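Local coordinates for protein magnesium transporter MgtE (PDB 2OUX) that probably transports magnesium ions across the cell membrane, this chain being its cytosolic part with an N domain and a pair of CBS domains, at residues Q52-Y55 / N56-P60; G187-L191 / R192-V196. All blocks are in the same frame, centred on the assembly; numbering follows the deposited sequence.

Interaction 1 (Q52-Y55 / N56-P60); sequences QHLY and NYLSP
Backbone bonds between His53, Leu54 and the residues that follow show the last turn of helix 48-57 tightening. The sounder two span three residues: Asn56 N reaches His53 O at 2.8 Å, and Tyr57 N reaches Leu54 O at 3.2 Å. Their donors stand 59° and 70° out of the carbonyl planes, while the bonds spanning four residues, Asn56 N to Gln52 O, Tyr57 N to His53 O and Leu58 N to Leu54 O, are all weak. Among apolar contacts, Leu54 turns its CG away from its own N (chi1 -174°), which carries CD2 along the helix to meet Leu58 CD1 at 3.3 Å, closer than usual van der Waals contact. From helix 24-31, Phe27 touches Leu54 and Phe31 touches Leu58. The Tyr57 ring lies with one face over His53 O, its CD2 3.4 Å from that oxygen. One water joins two side chains: it sits in the plane of the His53 ring, 2.7 Å from ND1, and weakly accepts from Asn56 ND2. The hydroxyl of Tyr55 is hydrogen-bonded to Tyr43 and Glu83. Sounder i to i+3 bonds, as in a 3-10 helix, thus end this helix before Ser59 N-caps helix 60-67, a helix-to-helix junction in the all-helical MgtE N domain.

Interaction 2 (G187-L191 / R192-V196); sequences GVISL and RDLIV
Ser190 O is gripped by two backbone N-H groups at the start of helix 191-194. Leu194 N approaches at 3.0 Å, tilted 16° from the carbonyl plane, and Asp193 N comes from 3.1 Å, well above that plane. Ser190 is the N-cap: chi1 of 66° sets OG between its own N and carbonyl carbon, where it accepts a weak bond from Asp193 N at 3.2 Å. One residue on, Ile195 N meets Leu191 O at 2.9 Å with a nearly straight N-H...O angle of 171°. The apolar side is built from branch ends. Leu191 CD1 touches Leu194 CD2 at 3.8 Å and Ile195 CG2 at 3.9 Å, the latter pair of side chains crossing near a right angle. From the strand, Ile189 CD1 reaches Leu194 CD1 at 4.0 Å. Arg192 CG lies 3.3 Å from Ser190 OG, while its guanidinium binds carbonyl oxygens of Ala167, Ala170 and Glu171 of the second subunit. The chemistry implies a strand-to-helix turn of the first CBS domain, weakly capped at Asp193 N by Ser190 OG, with Arg192 N taken by Tyr174 of the second subunit; Leu194 packs inward on helix 156-166, while Leu191 also reaches the dimer interface.

Interaction 1 and interaction 2 belong to different domains, the N domain and the first CBS domain, and lie on opposite sides of the chain's centre. Their centres are 39 Å apart and their nearest atoms about 25 Å, so neither touches the other. The 52-60 segment lies away from the magnesium sites and meets only its own chain within the assembly. By contrast, 187-196 comes near them: the side chain of Ser190 is about 8 Å from a bound magnesium ion, and that of Ile189 about 8 Å from the side chain of Tyr177, a magnesium ligand. It also meets the second subunit, with Leu191 packing on its counterpart there.

Interaction 1 (Q52-Y55 / N56-P60)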
# COMPACT_ATOMS: atom_id res chain seq x y z
N GLN A 52 17.70 -28.27 -6.31
CA GLN A 52 19.13 -28.15 -6.54
C GLN A 52 19.45 -27.46 -7.86
O GLN A 52 20.27 -26.55 -7.92
CB GLN A 52 19.79 -29.53 -6.49
CG GLN A 52 19.90 -30.11 -5.09
CD GLN A 52 20.67 -29.20 -4.13
OE1 GLN A 52 21.60 -28.50 -4.54
NE2 GLN A 52 20.29 -29.21 -2.86
N HIS A 53 18.79 -27.91 -8.94
CA HIS A 53 19.00 -27.32 -10.25
C HIS A 53 18.66 -25.85 -10.16
O HIS A 53 19.38 -24.99 -10.67
CB HIS A 53 18.08 -27.94 -11.30
CG HIS A 53 18.43 -29.35 -11.66
ND1 HIS A 53 19.63 -29.70 -12.22
CD2 HIS A 53 17.72 -30.50 -11.54
CE1 HIS A 53 19.66 -31.00 -12.44
NE2 HIS A 53 18.51 -31.51 -12.03
N LEU A 54 17.54 -25.57 -9.50
CA LEU A 54 17.06 -24.21 -9.35
C LEU A 54 18.10 -23.31 -8.70
O LEU A 54 18.23 -22.15 -9.08
CB LEU A 54 15.75 -24.22 -8.56
CG LEU A 54 15.04 -22.88 -8.44
CD1 LEU A 54 13.59 -23.11 -8.15
CD2 LEU A 54 15.69 -22.06 -7.34
N TYR A 55 18.84 -23.83 -7.73
CA TYR A 55 19.88 -23.06 -7.05
C TYR A 55 21.00 -22.72 -8.03
O TYR A 55 21.70 -21.73 -7.87
CB TYR A 55 20.46 -23.85 -5.87
CG TYR A 55 19.44 -24.20 -4.80
CD1 TYR A 55 19.49 -25.44 -4.15
CD2 TYR A 55 18.43 -23.31 -4.44
CE1 TYR A 55 18.55 -25.77 -3.17
CE2 TYR A 55 17.49 -23.63 -3.46
CZ TYR A 55 17.55 -24.86 -2.83
OH TYR A 55 16.60 -25.18 -1.89
N ASN A 56 21.16 -23.55 -9.06
CA ASN A 56 22.20 -23.33 -10.06
C ASN A 56 21.83 -22.28 -11.11
O ASN A 56 22.71 -21.71 -11.76
CB ASN A 56 22.56 -24.64 -10.77
CG ASN A 56 23.05 -25.72 -9.81
OD1 ASN A 56 23.84 -25.44 -8.90
ND2 ASN A 56 22.61 -26.95 -10.02
N TYR A 57 20.54 -22.01 -11.28
CA TYR A 57 20.12 -21.03 -12.28
C TYR A 57 19.73 -19.67 -11.72
O TYR A 57 19.47 -18.74 -12.48
CB TYR A 57 18.95 -21.59 -13.09
CG TYR A 57 19.24 -22.89 -13.80
CD1 TYR A 57 20.43 -23.08 -14.50
CD2 TYR A 57 18.33 -23.94 -13.77
CE1 TYR A 57 20.69 -24.27 -15.17
CE2 TYR A 57 18.58 -25.14 -14.43
CZ TYR A 57 19.77 -25.29 -15.12
OH TYR A 57 20.02 -26.47 -15.78
N LEU A 58 19.69 -19.55 -10.40
CA LEU A 58 19.32 -18.29 -9.78
C LEU A 58 20.41 -17.79 -8.84
O LEU A 58 21.01 -18.57 -8.11
CB LEU A 58 18.01 -18.45 -9.01
CG LEU A 58 16.82 -18.81 -9.90
CD1 LEU A 58 15.63 -19.21 -9.06
CD2 LEU A 58 16.49 -17.62 -10.78
N SER A 59 20.65 -16.49 -8.89
CA SER A 59 21.65 -15.86 -8.04
C SER A 59 21.08 -15.74 -6.63
O SER A 59 19.87 -15.88 -6.43
CB SER A 59 21.96 -14.47 -8.56
OG SER A 59 20.86 -13.60 -8.35
N PRO A 60 21.94 -15.50 -5.63
CA PRO A 60 21.45 -15.36 -4.27
C PRO A 60 20.43 -14.23 -4.16
O PRO A 60 19.45 -14.34 -3.42
CB PRO A 60 22.72 -15.10 -3.47
CG PRO A 60 23.72 -15.98 -4.20
CD PRO A 60 23.41 -15.65 -5.65
O HOH W 1 21.71 -28.15 -13.03

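Interaction 2 (G187-L191 / R192-V196)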
# COMPACT_ATOMS: atom_id res chain seq x y z
N GLY A 187 10.06 14.93 8.92
CA GLY A 187 9.03 15.16 7.93
C GLY A 187 8.82 14.00 6.99
O GLY A 187 9.51 12.98 7.07
N VAL A 188 7.86 14.15 6.09
CA VAL A 188 7.55 13.10 5.13
C VAL A 188 6.84 13.68 3.91
O VAL A 188 6.20 14.73 4.01
CB VAL A 188 6.63 12.03 5.76
CG1 VAL A 188 5.29 12.65 6.17
CG2 VAL A 188 6.39 10.89 4.78
N ILE A 189 6.97 13.00 2.78
CA ILE A 189 6.30 13.40 1.55
C ILE A 189 6.01 12.14 0.74
O ILE A 189 6.90 11.32 0.53
CB ILE A 189 7.14 14.40 0.69
CG1 ILE A 189 6.25 14.98 -0.42
CG2 ILE A 189 8.34 13.72 0.05
CD1 ILE A 189 6.80 16.22 -1.08
N SER A 190 4.76 11.98 0.32
CA SER A 190 4.38 10.81 -0.48
C SER A 190 4.93 11.00 -1.88
O SER A 190 5.14 12.13 -2.33
CB SER A 190 2.86 10.69 -0.56
OG SER A 190 2.32 11.78 -1.28
N LEU A 191 5.18 9.90 -2.57
CA LEU A 191 5.71 10.01 -3.92
C LEU A 191 4.70 10.71 -4.83
O LEU A 191 5.09 11.49 -5.72
CB LEU A 191 6.05 8.63 -4.48
CG LEU A 191 6.69 8.69 -5.87
CD1 LEU A 191 7.94 9.58 -5.82
CD2 LEU A 191 7.05 7.29 -6.34
N ARG A 192 3.42 10.45 -4.60
CA ARG A 192 2.38 11.07 -5.42
C ARG A 192 2.32 12.60 -5.26
O ARG A 192 1.83 13.28 -6.14
CB ARG A 192 1.01 10.45 -5.12
CG ARG A 192 0.43 10.71 -3.73
CD ARG A 192 -0.87 9.91 -3.52
NE ARG A 192 -1.95 10.35 -4.41
CZ ARG A 192 -3.08 9.68 -4.62
NH1 ARG A 192 -3.30 8.52 -4.01
NH2 ARG A 192 -3.99 10.16 -5.45
N ASP A 193 2.80 13.12 -4.14
CA ASP A 193 2.81 14.57 -3.94
C ASP A 193 4.08 15.10 -4.55
O ASP A 193 4.13 16.20 -5.11
CB ASP A 193 2.79 14.93 -2.45
CG ASP A 193 1.41 14.82 -1.86
OD1 ASP A 193 0.44 14.74 -2.63
OD2 ASP A 193 1.30 14.82 -0.62
N LEU A 194 5.12 14.28 -4.46
CA LEU A 194 6.42 14.62 -4.99
C LEU A 194 6.41 14.80 -6.51
O LEU A 194 6.82 15.85 -7.01
CB LEU A 194 7.42 13.52 -4.62
CG LEU A 194 8.90 13.82 -4.83
CD1 LEU A 194 9.31 15.03 -3.98
CD2 LEU A 194 9.72 12.61 -4.42
N ILE A 195 5.95 13.80 -7.25
CA ILE A 195 5.96 13.88 -8.70
C ILE A 195 5.20 15.04 -9.34
O ILE A 195 5.44 15.35 -10.51
CB ILE A 195 5.46 12.57 -9.36
CG1 ILE A 195 3.97 12.36 -9.07
CG2 ILE A 195 6.28 11.39 -8.85
CD1 ILE A 195 3.34 11.29 -9.93
N VAL A 196 4.30 15.67 -8.60
CA VAL A 196 3.55 16.78 -9.17
C VAL A 196 4.18 18.13 -8.81
O VAL A 196 3.56 19.18 -9.00
CB VAL A 196 2.08 16.81 -8.69
CG1 VAL A 196 1.45 15.42 -8.84
CG2 VAL A 196 2.01 17.29 -7.25